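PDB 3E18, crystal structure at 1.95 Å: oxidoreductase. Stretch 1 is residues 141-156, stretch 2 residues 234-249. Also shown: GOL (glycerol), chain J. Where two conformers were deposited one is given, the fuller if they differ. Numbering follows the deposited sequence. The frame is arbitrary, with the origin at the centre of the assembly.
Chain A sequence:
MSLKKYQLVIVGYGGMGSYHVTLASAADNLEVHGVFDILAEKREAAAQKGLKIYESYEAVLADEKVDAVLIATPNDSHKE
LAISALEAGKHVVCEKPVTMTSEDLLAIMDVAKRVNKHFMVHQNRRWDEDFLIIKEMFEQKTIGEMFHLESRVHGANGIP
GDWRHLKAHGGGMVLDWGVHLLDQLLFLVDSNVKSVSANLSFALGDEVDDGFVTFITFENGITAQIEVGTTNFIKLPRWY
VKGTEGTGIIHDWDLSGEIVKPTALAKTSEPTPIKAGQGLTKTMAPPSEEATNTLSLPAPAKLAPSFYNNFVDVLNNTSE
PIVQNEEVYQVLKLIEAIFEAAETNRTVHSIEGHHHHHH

Stretch 1 (141-156) KTIGEMFHLESRVHGA
Stretch 2 (234-249) IKLPRWYVKGTEGTGI

Two antiparallel strands, 239-243 and a longer one beginning at Met146, form the core of this contact; their axes approach to 4.6 Å at 158°, and 1271 Å² is buried in all. Glu150 faces Tyr240 as a hydrogen-bonded pair (Glu150 N to Tyr240 O 2.8 Å, Tyr240 N to Glu150 O 3.0 Å). Leu149-Val241 and Ser151-Trp239 are the non-hydrogen-bonded pairs beside it, with CA-CA distances of 4.5 and 4.9 Å, and the ladder continues in Arg152 N, which donates to Arg238 O at 2.9 Å.

Between Met146 and His148 the register slips by one. Phe147, at phi/psi -119/-7, makes this bulge: Phe147 N (3.0 Å) and, weakly, His148 N (3.3 Å) share Lys242 O, while Lys242 N returns to His148 O at 2.9 Å. With chi1 p, the Phe147 ring lies with one face over Lys242 O and brings CE2 to 3.4 Å from Gly243 C.

Before the bulge, a type I turn from Lys141 to Gly144 meets the tight connection, Thr244 and Glu245, that links strand 239-243 to the strand starting at Gly246. Ile143 O accepts from Glu245 N (2.9 Å), and Thr244, chi1 p, offers OG1 to Glu145 N (3.1 Å) while its N reaches Glu145 O (3.1 Å). The fit depends on glycine. A CB on Gly144 (phi/psi 75/-148) would strike Thr244 OG1; one on Gly243 would strike Ile143 O, and Met146 CA sits just 3.9 Å from Gly243 CA. Gly246, at 137/-179, has backbone angles that themselves call for glycine. Ile143 (p, t) fills the hollow beside them, its CD1 3.8 Å from Val241 CG2.

Met146, Leu149, Ser151, Val241 and Trp239 share one face. Met146 (t, t, m) sets SD 3.9 Å from Val241 CB, and Leu149 CG lies 4.0 Å from Val241 CG1. Small Ser151 leaves room for the Trp239 indole (chi1 -73°, chi2 99°), whose six-membered ring has Ser151 CB over its face, 4.0 Å from the centroid. Ser151 OG, chi1 t, accepts from Arg238 NH1 at 2.8 Å.

The other face carries His148, Glu150, Tyr240 and Lys242. Extended Glu150 (m, t) takes His148 NE2 on OE2 (2.7 Å) and, in a salt bridge, Arg152 NH1 on OE1 (2.8 Å), balancing its buried charge. A water joins Glu150 O, Arg152 NH2 and Pro237 O.

Farther on, His154 (chi1 m) accepts Leu236 N on ND1 at 3.2 Å, and Leu236 (m, t) packs CD1 3.6 Å from Arg152 NE. Glycerol fills the remaining gap, its O3 2.9 Å from both Arg152 O and Leu236 O.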

# COMPACT_ATOMS: atom_id res chain seq x y z
N LYS A 141 11.94 19.86 5.87
CA LYS A 141 11.40 19.07 6.98
C LYS A 141 10.01 19.52 7.44
O LYS A 141 9.74 19.57 8.63
CB LYS A 141 12.39 18.99 8.15
CG LYS A 141 13.69 18.28 7.82
CD LYS A 141 14.75 18.57 8.87
CE LYS A 141 16.13 18.05 8.47
NZ LYS A 141 16.47 16.76 9.15
N THR A 142 9.15 19.85 6.48
CA THR A 142 7.80 20.35 6.74
C THR A 142 6.97 19.43 7.63
O THR A 142 6.18 19.89 8.47
CB THR A 142 7.05 20.59 5.41
OG1 THR A 142 7.84 21.40 4.56
CG2 THR A 142 5.72 21.27 5.63
N ILE A 143 7.12 18.12 7.43
CA ILE A 143 6.47 17.15 8.30
C ILE A 143 7.52 16.38 9.10
O ILE A 143 7.37 15.19 9.38
CB ILE A 143 5.50 16.22 7.55
CG1 ILE A 143 6.18 15.51 6.36
CG2 ILE A 143 4.30 17.01 7.04
CD1 ILE A 143 5.29 14.49 5.65
N GLY A 144 8.59 17.08 9.47
CA GLY A 144 9.74 16.46 10.13
C GLY A 144 10.56 15.68 9.11
O GLY A 144 10.60 16.04 7.93
N GLU A 145 11.18 14.60 9.57
CA GLU A 145 11.92 13.68 8.70
C GLU A 145 10.95 12.77 7.97
O GLU A 145 10.26 11.95 8.60
CB GLU A 145 12.89 12.83 9.53
CG GLU A 145 13.92 13.68 10.26
CD GLU A 145 15.00 12.86 10.95
OE1 GLU A 145 14.69 11.76 11.46
OE2 GLU A 145 16.16 13.33 10.99
N MET A 146 10.87 12.94 6.65
CA MET A 146 9.98 12.14 5.80
C MET A 146 10.59 10.76 5.69
O MET A 146 11.72 10.62 5.22
CB MET A 146 9.83 12.79 4.41
CG MET A 146 8.66 12.30 3.58
SD MET A 146 8.49 13.16 2.02
CE MET A 146 7.98 14.78 2.57
N PHE A 147 9.87 9.73 6.14
CA PHE A 147 10.42 8.37 6.18
C PHE A 147 9.64 7.37 5.32
O PHE A 147 10.06 6.24 5.14
CB PHE A 147 10.58 7.85 7.63
CG PHE A 147 9.28 7.71 8.41
CD1 PHE A 147 8.45 6.60 8.25
CD2 PHE A 147 8.90 8.67 9.35
CE1 PHE A 147 7.26 6.47 8.97
CE2 PHE A 147 7.73 8.55 10.08
CZ PHE A 147 6.89 7.45 9.88
N HIS A 148 8.50 7.79 4.77
CA HIS A 148 7.72 6.89 3.98
C HIS A 148 6.96 7.69 2.92
O HIS A 148 6.32 8.67 3.26
CB HIS A 148 6.74 6.09 4.85
CG HIS A 148 5.85 5.17 4.06
ND1 HIS A 148 6.30 4.00 3.50
CD2 HIS A 148 4.55 5.29 3.69
CE1 HIS A 148 5.32 3.42 2.83
NE2 HIS A 148 4.25 4.19 2.93
N LEU A 149 7.08 7.29 1.65
CA LEU A 149 6.44 8.03 0.54
C LEU A 149 5.61 7.13 -0.33
O LEU A 149 6.05 6.06 -0.71
CB LEU A 149 7.50 8.71 -0.36
CG LEU A 149 8.44 9.76 0.25
CD1 LEU A 149 9.67 9.13 0.92
CD2 LEU A 149 8.86 10.71 -0.85
N GLU A 150 4.41 7.56 -0.71
CA GLU A 150 3.64 6.73 -1.59
C GLU A 150 3.29 7.59 -2.79
O GLU A 150 2.73 8.65 -2.63
CB GLU A 150 2.38 6.17 -0.91
CG GLU A 150 2.69 5.27 0.27
CD GLU A 150 1.48 4.74 1.02
OE1 GLU A 150 0.32 4.88 0.56
OE2 GLU A 150 1.72 4.18 2.11
N SER A 151 3.69 7.12 -3.97
CA SER A 151 3.56 7.88 -5.21
C SER A 151 2.75 7.03 -6.18
O SER A 151 3.16 5.92 -6.52
CB SER A 151 4.97 8.18 -5.74
OG SER A 151 4.95 8.82 -7.00
N ARG A 152 1.60 7.54 -6.63
CA ARG A 152 0.66 6.73 -7.39
C ARG A 152 0.18 7.48 -8.61
O ARG A 152 -0.19 8.64 -8.52
CB ARG A 152 -0.59 6.39 -6.55
CG ARG A 152 -0.38 5.41 -5.40
CD ARG A 152 -1.68 5.16 -4.63
NE ARG A 152 -1.52 4.15 -3.57
CZ ARG A 152 -1.18 4.41 -2.31
NH1 ARG A 152 -1.05 3.42 -1.43
NH2 ARG A 152 -0.95 5.65 -1.91
N VAL A 153 0.19 6.83 -9.76
CA VAL A 153 -0.51 7.37 -10.92
C VAL A 153 -1.59 6.38 -11.32
O VAL A 153 -1.30 5.31 -11.85
CB VAL A 153 0.46 7.70 -12.10
CG1 VAL A 153 -0.33 8.18 -13.32
CG2 VAL A 153 1.46 8.78 -11.68
N HIS A 154 -2.85 6.76 -11.10
CA HIS A 154 -3.98 5.89 -11.37
C HIS A 154 -4.84 6.49 -12.47
O HIS A 154 -4.95 7.71 -12.59
CB HIS A 154 -4.85 5.77 -10.11
CG HIS A 154 -4.31 4.83 -9.07
ND1 HIS A 154 -4.98 4.58 -7.89
CD2 HIS A 154 -3.19 4.07 -9.03
CE1 HIS A 154 -4.29 3.73 -7.16
NE2 HIS A 154 -3.20 3.40 -7.83
N GLY A 155 -5.48 5.63 -13.25
CA GLY A 155 -6.42 6.09 -14.28
C GLY A 155 -7.17 4.90 -14.81
O GLY A 155 -6.89 3.78 -14.41
N ALA A 156 -8.15 5.12 -15.69
CA ALA A 156 -8.83 4.00 -16.30
C ALA A 156 -8.91 4.15 -17.82
O ALA A 156 -9.98 4.08 -18.41
CB ALA A 156 -10.21 3.81 -15.69
N ILE A 234 -11.58 4.63 -9.90
CA ILE A 234 -11.47 5.58 -8.82
C ILE A 234 -9.97 5.68 -8.52
O ILE A 234 -9.30 4.66 -8.45
CB ILE A 234 -12.27 5.10 -7.56
CG1 ILE A 234 -13.77 5.07 -7.88
CG2 ILE A 234 -11.99 5.99 -6.35
CD1 ILE A 234 -14.63 4.37 -6.81
N LYS A 235 -9.47 6.91 -8.40
CA LYS A 235 -8.05 7.14 -8.20
C LYS A 235 -7.74 7.35 -6.72
O LYS A 235 -8.49 8.02 -6.02
CB LYS A 235 -7.59 8.37 -9.00
CG LYS A 235 -7.88 8.30 -10.50
CD LYS A 235 -7.43 9.59 -11.20
CE LYS A 235 -7.71 9.56 -12.70
NZ LYS A 235 -9.14 9.80 -13.05
N LEU A 236 -6.64 6.77 -6.26
CA LEU A 236 -6.09 7.08 -4.95
C LEU A 236 -5.22 8.34 -5.11
O LEU A 236 -4.94 8.72 -6.24
CB LEU A 236 -5.27 5.90 -4.40
CG LEU A 236 -6.06 4.65 -3.95
CD1 LEU A 236 -5.11 3.60 -3.39
CD2 LEU A 236 -7.11 5.00 -2.91
N PRO A 237 -4.82 9.02 -4.00
CA PRO A 237 -4.01 10.24 -4.18
C PRO A 237 -2.70 10.08 -4.95
O PRO A 237 -2.06 9.01 -4.89
CB PRO A 237 -3.68 10.68 -2.73
CG PRO A 237 -4.03 9.54 -1.89
CD PRO A 237 -5.13 8.80 -2.57
N ARG A 238 -2.30 11.15 -5.63
CA ARG A 238 -1.02 11.22 -6.32
C ARG A 238 0.13 11.02 -5.33
O ARG A 238 1.04 10.24 -5.60
CB ARG A 238 -0.91 12.55 -7.09
CG ARG A 238 0.42 12.81 -7.78
CD ARG A 238 0.70 11.90 -8.97
NE ARG A 238 2.08 12.08 -9.41
CZ ARG A 238 3.14 11.46 -8.91
NH1 ARG A 238 3.02 10.54 -7.96
NH2 ARG A 238 4.33 11.73 -9.40
N TRP A 239 0.07 11.69 -4.18
CA TRP A 239 1.14 11.58 -3.15
C TRP A 239 0.53 11.37 -1.77
O TRP A 239 -0.50 11.96 -1.45
CB TRP A 239 1.97 12.86 -3.13
CG TRP A 239 2.89 13.03 -4.33
CD1 TRP A 239 2.67 13.79 -5.45
CD2 TRP A 239 4.18 12.44 -4.50
NE1 TRP A 239 3.74 13.70 -6.32
CE2 TRP A 239 4.68 12.88 -5.75
CE3 TRP A 239 4.96 11.59 -3.71
CZ2 TRP A 239 5.93 12.49 -6.23
CZ3 TRP A 239 6.20 11.19 -4.19
CH2 TRP A 239 6.68 11.64 -5.43
N TYR A 240 1.14 10.51 -0.97
CA TYR A 240 0.75 10.36 0.42
C TYR A 240 2.06 10.11 1.14
O TYR A 240 2.74 9.13 0.88
CB TYR A 240 -0.22 9.18 0.61
CG TYR A 240 -0.62 8.92 2.07
CD1 TYR A 240 -1.61 9.69 2.71
CD2 TYR A 240 -0.00 7.91 2.81
CE1 TYR A 240 -1.98 9.44 4.04
CE2 TYR A 240 -0.36 7.65 4.13
CZ TYR A 240 -1.34 8.42 4.75
OH TYR A 240 -1.69 8.16 6.05
N VAL A 241 2.43 11.04 2.01
CA VAL A 241 3.78 11.01 2.60
C VAL A 241 3.73 11.11 4.11
O VAL A 241 2.90 11.81 4.65
CB VAL A 241 4.71 12.11 1.98
CG1 VAL A 241 5.02 11.82 0.49
CG2 VAL A 241 4.10 13.52 2.12
N LYS A 242 4.64 10.43 4.80
CA LYS A 242 4.60 10.36 6.24
C LYS A 242 5.95 10.75 6.79
O LYS A 242 6.98 10.33 6.26
CB LYS A 242 4.29 8.93 6.71
CG LYS A 242 2.88 8.44 6.38
CD LYS A 242 2.66 7.01 6.91
CE LYS A 242 2.41 7.01 8.42
NZ LYS A 242 2.62 5.64 8.96
N GLY A 243 5.94 11.54 7.86
CA GLY A 243 7.15 11.97 8.53
C GLY A 243 6.98 11.90 10.02
O GLY A 243 5.88 11.66 10.51
N THR A 244 8.08 12.11 10.75
CA THR A 244 8.08 12.10 12.22
C THR A 244 7.18 13.18 12.85
O THR A 244 6.79 13.07 14.01
CB THR A 244 9.51 12.25 12.76
OG1 THR A 244 10.09 13.44 12.23
CG2 THR A 244 10.36 11.06 12.35
N GLU A 245 6.84 14.21 12.08
CA GLU A 245 6.05 15.33 12.57
C GLU A 245 4.94 15.69 11.59
O GLU A 245 4.74 16.86 11.28
CB GLU A 245 6.94 16.56 12.79
CG GLU A 245 8.13 16.35 13.77
CD GLU A 245 7.70 16.19 15.24
OE1 GLU A 245 6.54 16.49 15.59
OE2 GLU A 245 8.56 15.76 16.06
N GLY A 246 4.19 14.70 11.13
CA GLY A 246 3.05 14.97 10.27
C GLY A 246 2.92 14.05 9.09
O GLY A 246 3.73 13.14 8.89
N THR A 247 1.89 14.32 8.29
CA THR A 247 1.51 13.53 7.15
C THR A 247 1.05 14.54 6.10
O THR A 247 0.45 15.56 6.46
CB THR A 247 0.36 12.54 7.52
OG1 THR A 247 0.76 11.72 8.63
CG2 THR A 247 -0.01 11.64 6.37
N GLY A 248 1.35 14.28 4.82
CA GLY A 248 0.88 15.13 3.72
C GLY A 248 0.19 14.37 2.61
O GLY A 248 0.43 13.19 2.41
N ILE A 249 -0.65 15.05 1.86
CA ILE A 249 -1.36 14.40 0.79
C ILE A 249 -1.46 15.41 -0.36
O ILE A 249 -1.66 16.62 -0.13
CB ILE A 249 -2.78 13.90 1.27
CG1 ILE A 249 -3.45 12.99 0.22
CG2 ILE A 249 -3.70 15.07 1.65
CD1 ILE A 249 -4.63 12.20 0.78
C1 GOL J . -3.21 11.78 -9.99
O1 GOL J . -4.40 12.11 -10.67
C2 GOL J . -2.90 10.29 -10.19
O2 GOL J . -3.10 9.92 -11.53
C3 GOL J . -3.79 9.43 -9.30
O3 GOL J . -3.04 8.59 -8.45
O HOH W 1 -0.05 8.17 -3.11